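Local coordinates for pilus tip adhesin Cpa (PDB 4C0Z), which sits at the tip of the streptococcal pilus and can attach covalently, through reactive thioester bonds, to molecular targets on the host cell surface, at residues I[40-45]-I[50-55]; I[68-73]-I[201-206]. All blocks are in the same frame, centred on the assembly; numbering follows the deposited sequence.

Interaction 1: I[40-45]-I[50-55]; sequences NLKVNL and EYQAYC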
loop_
_atom_site.group_PDB
_atom_site.type_symbol
_atom_site.label_atom_id
_atom_site.label_comp_id
_atom_site.label_asym_id
_atom_site.label_seq_id
_atom_site.Cartn_x
_atom_site.Cartn_y
_atom_site.Cartn_z
ATOM N N ASN I 40 0.835 3.094 -14.684
ATOM C CA ASN I 40 0.324 2.478 -15.885
ATOM C C ASN I 40 1.038 1.149 -16.002
ATOM O O ASN I 40 2.019 1.010 -16.722
ATOM C CB ASN I 40 0.470 3.366 -17.134
ATOM C CG ASN I 40 -0.357 2.877 -18.297
ATOM O OD1 ASN I 40 -0.793 1.711 -18.361
ATOM N ND2 ASN I 40 -0.590 3.760 -19.258
ATOM N N LEU I 41 0.565 0.191 -15.225
ATOM C CA LEU I 41 1.150 -1.137 -15.133
ATOM C C LEU I 41 0.859 -1.978 -16.331
ATOM O O LEU I 41 -0.257 -1.966 -16.869
ATOM C CB LEU I 41 0.753 -1.849 -13.829
ATOM C CG LEU I 41 0.872 -1.031 -12.537
ATOM C CD1 LEU I 41 0.252 -1.753 -11.363
ATOM C CD2 LEU I 41 2.304 -0.632 -12.253
ATOM N N LYS I 42 1.891 -2.683 -16.775
ATOM C CA LYS I 42 1.825 -3.549 -17.948
ATOM C C LYS I 42 2.528 -4.867 -17.699
ATOM O O LYS I 42 3.421 -4.941 -16.860
ATOM C CB LYS I 42 2.487 -2.852 -19.156
ATOM C CG LYS I 42 1.517 -2.258 -20.165
ATOM C CD LYS I 42 0.885 -0.953 -19.755
ATOM C CE LYS I 42 0.552 -0.075 -20.933
ATOM N NZ LYS I 42 -0.905 0.175 -21.038
ATOM N N VAL I 43 2.127 -5.890 -18.445
ATOM C CA VAL I 43 2.771 -7.202 -18.504
ATOM C C VAL I 43 2.984 -7.525 -19.972
ATOM O O VAL I 43 2.115 -7.224 -20.799
ATOM C CB VAL I 43 2.094 -8.388 -17.747
ATOM C CG1 VAL I 43 2.080 -8.165 -16.251
ATOM C CG2 VAL I 43 0.688 -8.692 -18.275
ATOM N N ASN I 44 4.144 -8.110 -20.305
ATOM C CA ASN I 44 4.444 -8.581 -21.660
ATOM C C ASN I 44 5.451 -9.747 -21.590
ATOM O O ASN I 44 6.090 -9.959 -20.550
ATOM C CB ASN I 44 4.841 -7.446 -22.624
ATOM C CG ASN I 44 6.298 -7.070 -22.658
ATOM O OD1 ASN I 44 7.011 -7.099 -21.669
ATOM N ND2 ASN I 44 6.743 -6.633 -23.798
ATOM N N LEU I 45 5.517 -10.544 -22.637
ATOM C CA LEU I 45 6.370 -11.726 -22.705
ATOM C C LEU I 45 7.340 -11.599 -23.893
ATOM O O LEU I 45 6.917 -11.704 -25.048
ATOM C CB LEU I 45 5.461 -12.968 -22.819
ATOM C CG LEU I 45 6.102 -14.359 -22.850
ATOM C CD1 LEU I 45 6.577 -14.756 -21.479
ATOM C CD2 LEU I 45 5.099 -15.373 -23.308
ATOM N N GLU I 50 1.720 -5.567 -25.101
ATOM C CA GLU I 50 1.591 -5.208 -23.687
ATOM C C GLU I 50 0.139 -5.384 -23.292
ATOM O O GLU I 50 -0.757 -4.994 -24.037
ATOM C CB GLU I 50 1.952 -3.734 -23.435
ATOM C CG GLU I 50 3.372 -3.325 -23.729
ATOM C CD GLU I 50 3.626 -1.861 -23.429
ATOM O OE1 GLU I 50 2.802 -1.008 -23.825
ATOM O OE2 GLU I 50 4.661 -1.568 -22.791
ATOM N N TYR I 51 -0.092 -5.926 -22.113
ATOM C CA TYR I 51 -1.430 -6.107 -21.562
ATOM C C TYR I 51 -1.588 -5.136 -20.394
ATOM O O TYR I 51 -0.670 -5.026 -19.588
ATOM C CB TYR I 51 -1.621 -7.567 -21.105
ATOM C CG TYR I 51 -1.534 -8.560 -22.244
ATOM C CD1 TYR I 51 -0.310 -9.101 -22.634
ATOM C CD2 TYR I 51 -2.664 -8.907 -22.978
ATOM C CE1 TYR I 51 -0.220 -9.986 -23.710
ATOM C CE2 TYR I 51 -2.588 -9.795 -24.048
ATOM C CZ TYR I 51 -1.364 -10.331 -24.412
ATOM O OH TYR I 51 -1.290 -11.204 -25.474
ATOM N N GLN I 52 -2.724 -4.407 -20.321
ATOM C CA GLN I 52 -2.991 -3.478 -19.214
ATOM C C GLN I 52 -3.098 -4.311 -17.930
ATOM O O GLN I 52 -3.842 -5.295 -17.892
ATOM C CB GLN I 52 -4.296 -2.662 -19.452
ATOM C CG GLN I 52 -4.556 -1.580 -18.395
ATOM C CD GLN I 52 -3.538 -0.460 -18.453
ATOM O OE1 GLN I 52 -3.266 0.088 -19.517
ATOM N NE2 GLN I 52 -2.949 -0.093 -17.316
ATOM N N ALA I 53 -2.295 -3.961 -16.918
ATOM C CA ALA I 53 -2.280 -4.671 -15.636
ATOM C C ALA I 53 -2.651 -3.758 -14.482
ATOM O O ALA I 53 -2.530 -2.538 -14.583
ATOM C CB ALA I 53 -0.916 -5.294 -15.387
ATOM N N TYR I 54 -3.149 -4.366 -13.396
ATOM C CA TYR I 54 -3.512 -3.704 -12.147
ATOM C C TYR I 54 -2.901 -4.529 -11.034
ATOM O O TYR I 54 -2.832 -5.759 -11.139
ATOM C CB TYR I 54 -5.044 -3.568 -12.003
ATOM C CG TYR I 54 -5.618 -2.590 -13.008
ATOM C CD1 TYR I 54 -5.614 -1.221 -12.756
ATOM C CD2 TYR I 54 -6.067 -3.024 -14.259
ATOM C CE1 TYR I 54 -6.071 -0.306 -13.705
ATOM C CE2 TYR I 54 -6.556 -2.122 -15.211
ATOM C CZ TYR I 54 -6.552 -0.760 -14.930
ATOM O OH TYR I 54 -7.059 0.143 -15.843
ATOM N N CYS I 55 -2.428 -3.860 -9.988
ATOM C CA CYS I 55 -1.773 -4.529 -8.878
ATOM C C CYS I 55 -2.700 -4.844 -7.725
ATOM O O CYS I 55 -3.791 -4.282 -7.620
ATOM C CB CYS I 55 -0.564 -3.724 -8.409
ATOM S SG CYS I 55 -0.978 -2.110 -7.715
HETATM O O HOH W 1 -2.244 0.200 -14.251
#

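Interaction 2: I[68-73]-I[201-206]; sequences SVRSQW and KTFQNL. With SPD (spermidine), chain B.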
loop_
_atom_site.group_PDB
_atom_site.type_symbol
_atom_site.label_atom_id
_atom_site.label_comp_id
_atom_site.label_asym_id
_atom_site.label_seq_id
_atom_site.Cartn_x
_atom_site.Cartn_y
_atom_site.Cartn_z
ATOM N N SER I 68 14.051 1.310 -15.118
ATOM C CA SER I 68 14.855 0.900 -13.957
ATOM C C SER I 68 15.773 -0.238 -14.397
ATOM O O SER I 68 15.432 -0.970 -15.317
ATOM C CB SER I 68 13.948 0.437 -12.811
ATOM O OG SER I 68 14.673 -0.128 -11.729
ATOM N N VAL I 69 16.936 -0.384 -13.747
ATOM C CA VAL I 69 17.871 -1.493 -13.993
ATOM C C VAL I 69 17.268 -2.788 -13.377
ATOM O O VAL I 69 17.660 -3.871 -13.759
ATOM C CB VAL I 69 19.299 -1.213 -13.448
ATOM C CG1 VAL I 69 19.980 -0.087 -14.221
ATOM C CG2 VAL I 69 19.281 -0.896 -11.938
ATOM N N ARG I 70 16.314 -2.645 -12.440
ATOM C CA ARG I 70 15.600 -3.752 -11.789
ATOM C C ARG I 70 14.379 -4.130 -12.595
ATOM O O ARG I 70 13.647 -3.269 -13.071
ATOM C CB ARG I 70 15.172 -3.384 -10.357
ATOM C CG ARG I 70 16.338 -2.979 -9.423
ATOM C CD ARG I 70 15.870 -2.784 -7.987
ATOM N NE ARG I 70 15.607 -4.074 -7.326
ATOM C CZ ARG I 70 14.839 -4.242 -6.251
ATOM N NH1 ARG I 70 14.238 -3.199 -5.683
ATOM N NH2 ARG I 70 14.662 -5.453 -5.737
ATOM N N SER I 71 14.150 -5.421 -12.722
ATOM C CA SER I 71 13.016 -6.011 -13.429
ATOM C C SER I 71 12.315 -7.018 -12.536
ATOM O O SER I 71 12.974 -7.762 -11.787
ATOM C CB SER I 71 13.482 -6.700 -14.703
ATOM O OG SER I 71 13.949 -5.761 -15.656
ATOM N N GLN I 72 10.965 -7.033 -12.590
ATOM C CA GLN I 72 10.197 -8.012 -11.826
ATOM C C GLN I 72 9.596 -9.019 -12.752
ATOM O O GLN I 72 9.066 -8.662 -13.820
ATOM C CB GLN I 72 9.151 -7.393 -10.905
ATOM C CG GLN I 72 9.756 -6.787 -9.658
ATOM C CD GLN I 72 10.258 -5.404 -9.960
ATOM O OE1 GLN I 72 9.561 -4.590 -10.593
ATOM N NE2 GLN I 72 11.518 -5.148 -9.637
ATOM N N TRP I 73 9.714 -10.300 -12.356
ATOM C CA TRP I 73 9.259 -11.442 -13.157
ATOM C C TRP I 73 8.044 -12.084 -12.584
ATOM O O TRP I 73 7.902 -12.170 -11.363
ATOM C CB TRP I 73 10.391 -12.432 -13.393
ATOM C CG TRP I 73 11.634 -11.758 -13.903
ATOM C CD1 TRP I 73 12.746 -11.437 -13.176
ATOM C CD2 TRP I 73 11.811 -11.153 -15.192
ATOM N NE1 TRP I 73 13.639 -10.747 -13.957
ATOM C CE2 TRP I 73 13.088 -10.553 -15.201
ATOM C CE3 TRP I 73 11.016 -11.071 -16.353
ATOM C CZ2 TRP I 73 13.607 -9.917 -16.339
ATOM C CZ3 TRP I 73 11.533 -10.440 -17.473
ATOM C CH2 TRP I 73 12.807 -9.858 -17.453
ATOM N N LYS I 201 8.673 -12.155 -3.588
ATOM C CA LYS I 201 7.548 -12.002 -2.652
ATOM C C LYS I 201 7.464 -10.595 -1.994
ATOM O O LYS I 201 6.502 -10.278 -1.332
ATOM C CB LYS I 201 7.552 -13.119 -1.597
ATOM C CG LYS I 201 7.248 -14.508 -2.157
ATOM C CD LYS I 201 5.763 -14.673 -2.469
ATOM C CE LYS I 201 5.401 -16.042 -3.005
ATOM N NZ LYS I 201 4.022 -16.061 -3.568
ATOM N N THR I 202 8.432 -9.751 -2.253
ATOM C CA THR I 202 8.510 -8.368 -1.758
ATOM C C THR I 202 7.703 -7.415 -2.699
ATOM O O THR I 202 7.369 -6.282 -2.321
ATOM C CB THR I 202 10.028 -8.104 -1.637
ATOM O OG1 THR I 202 10.406 -8.069 -0.262
ATOM C CG2 THR I 202 10.514 -6.971 -2.410
ATOM N N PHE I 203 7.404 -7.885 -3.916
ATOM C CA PHE I 203 6.667 -7.110 -4.915
ATOM C C PHE I 203 5.222 -7.551 -5.057
ATOM O O PHE I 203 4.880 -8.712 -4.814
ATOM C CB PHE I 203 7.395 -7.119 -6.285
ATOM C CG PHE I 203 8.612 -6.236 -6.323
ATOM C CD1 PHE I 203 9.845 -6.715 -5.915
ATOM C CD2 PHE I 203 8.520 -4.910 -6.760
ATOM C CE1 PHE I 203 10.975 -5.874 -5.910
ATOM C CE2 PHE I 203 9.651 -4.075 -6.771
ATOM C CZ PHE I 203 10.866 -4.556 -6.331
ATOM N N GLN I 204 4.370 -6.595 -5.464
ATOM C CA GLN I 204 2.942 -6.830 -5.695
ATOM C C GLN I 204 2.676 -7.827 -6.806
ATOM O O GLN I 204 3.393 -7.862 -7.822
ATOM C CB GLN I 204 2.243 -5.506 -6.069
ATOM C CG GLN I 204 2.163 -4.540 -4.898
ATOM C CD GLN I 204 1.618 -3.202 -5.323
ATOM O OE1 GLN I 204 1.948 -2.694 -6.400
ATOM N N ASN I 205 1.597 -8.593 -6.642
ATOM C CA ASN I 205 1.106 -9.477 -7.707
ATOM C C ASN I 205 0.273 -8.616 -8.646
ATOM O O ASN I 205 -0.106 -7.500 -8.290
ATOM C CB ASN I 205 0.283 -10.630 -7.151
ATOM C CG ASN I 205 1.083 -11.539 -6.284
ATOM O OD1 ASN I 205 2.086 -12.088 -6.704
ATOM N ND2 ASN I 205 0.677 -11.687 -5.048
ATOM N N LEU I 206 0.059 -9.086 -9.861
ATOM C CA LEU I 206 -0.670 -8.322 -10.856
ATOM C C LEU I 206 -1.857 -9.103 -11.388
ATOM O O LEU I 206 -1.963 -10.314 -11.179
ATOM C CB LEU I 206 0.274 -7.887 -12.010
ATOM C CG LEU I 206 1.476 -7.011 -11.667
ATOM C CD1 LEU I 206 2.403 -6.851 -12.853
ATOM C CD2 LEU I 206 1.054 -5.624 -11.197
HETATM N N1 SPD B . 3.489 2.786 2.139
HETATM C C2 SPD B . 3.427 1.422 2.650
HETATM C C3 SPD B . 3.079 0.439 1.519
HETATM C C4 SPD B . 3.779 0.783 0.216
HETATM C C5 SPD B . 3.178 -0.132 -0.847
HETATM N N6 SPD B . 2.755 0.615 -2.020
HETATM C C7 SPD B . 2.328 -0.286 -3.126
HETATM C C8 SPD B . 0.769 -0.283 -3.251
HETATM C C9 SPD B . 0.318 -1.256 -4.383
HETATM N N10 SPD B . 0.946 -2.579 -4.294
#

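Interaction 1: I[40-45]-I[50-55]
K42 and Q52, a non-hydrogen-bonded pair with side chains on the same face of the sheet, meet through their polar ends: K42 NZ gives a hydrogen bond of 2.8 Å to Q52 OE1 from above that amide's carbonyl plane. N40 completes a polar cluster: its OD1 accepts from Q52 NE2 at 3.0 Å and from K42 NZ, the two donors arriving on opposite faces of the asparagine's plane. With its chi1 of -174° placing CG away from the backbone N, and a bend at chi2, Q52 folds back over strand 41-44 instead of extending outward. Glutamine suits this place because one flat amide can accept from the lysine and donate to the asparagine, and these two bonds fix its rotation. N40 ND2 is held in turn by Y29 OH.

Beneath the cluster the backbones pair antiparallel. V43 and Y51 form a hydrogen-bonded pair, V43 N to Y51 O at 3.1 Å and Y51 N to V43 O at 2.9 Å, and A53 N then bonds to L41 O. Where the ladder opens, a water accepts from L41 N and donates to A53 O, bridging the two strands.

Further out the contact is apolar. V43 CG2 lies 3.8 Å from Y51 CB on the face away from K42, and the small A53 packs with its CB 4.1 Å from L41 CB. L41 CD1 reaches C55 CB at 3.6 Å, a branched aliphatic side chain beside the cysteine. On the lysine's side, K42 CG rests on E50 CB, while the E50 carboxylate bonds to Y22 OH on strand 19-23. These strands form an antiparallel beta hairpin in the barrel of the thioester domain, and its second strand carries C55, the cysteine that forms the thioester with Q204; here Q204 is joined to spermidine instead.

Interaction 2: I[68-73]-I[201-206]
Q72 lies flat on the ring of F203, its amide plane only 8° from the ring plane, in a stacked contact that holds the tight part of this interface. CG sits over the middle of the ring, 3.6 Å from the centroid, making a CH-pi contact, and the amide continues outward across the same face until NE2 comes 3.4 Å from F203 CZ. A bend at chi2 of 83° turns the amide along the ring. Glutamine fits here because its methylene and flat amide can both lie on an aromatic face while the polar end is satisfied elsewhere: OE1 accepts from the backbone N of S64. F203 is buried, and H61 also meets its ring.

R70 supplies the looser, solvent-exposed side. Its guanidinium meets the ring at the edge, with NH1 3.7 Å from F203 CZ and the two planes 65° apart, so it is not a stacked cation-pi pair. The guanidinium itself makes the contact: NH1 and NH2 of this exposed arginine approach CZ and CE1 of the ring. Behind it, S68 OG accepts from R70 N at 3.1 Å, an ST turn that shapes the approach to strand 72-78.

Immediately after F203 comes Q204, whose CD is covalently bonded to spermidine N10; the packed phenylalanine thus adjoins the reactive glutamine of a thioester-domain adhesion site.

Interactions 1 and 2 lie about 12 Å apart, centre to centre, and meet at the thioester site: 50-55 contributes C55 and 201-206 contributes Q204, the two residues of the cross-link. Here the glutamine is joined to spermidine instead, and C55 SG stands 3.3 Å from Q204 OE1, in packing contact. L206 ties the two regions together through the core, its CD1 3.7 Å from V43 CG1 and its CD2 3.7 Å from C55 CB. Strands 51-56 and 205-211 are neighbours in the barrel, so residues distant in sequence converge there. Spermidine is also hydrogen-bonded to N57 O, and to N57 O and K60 O of the second subunit.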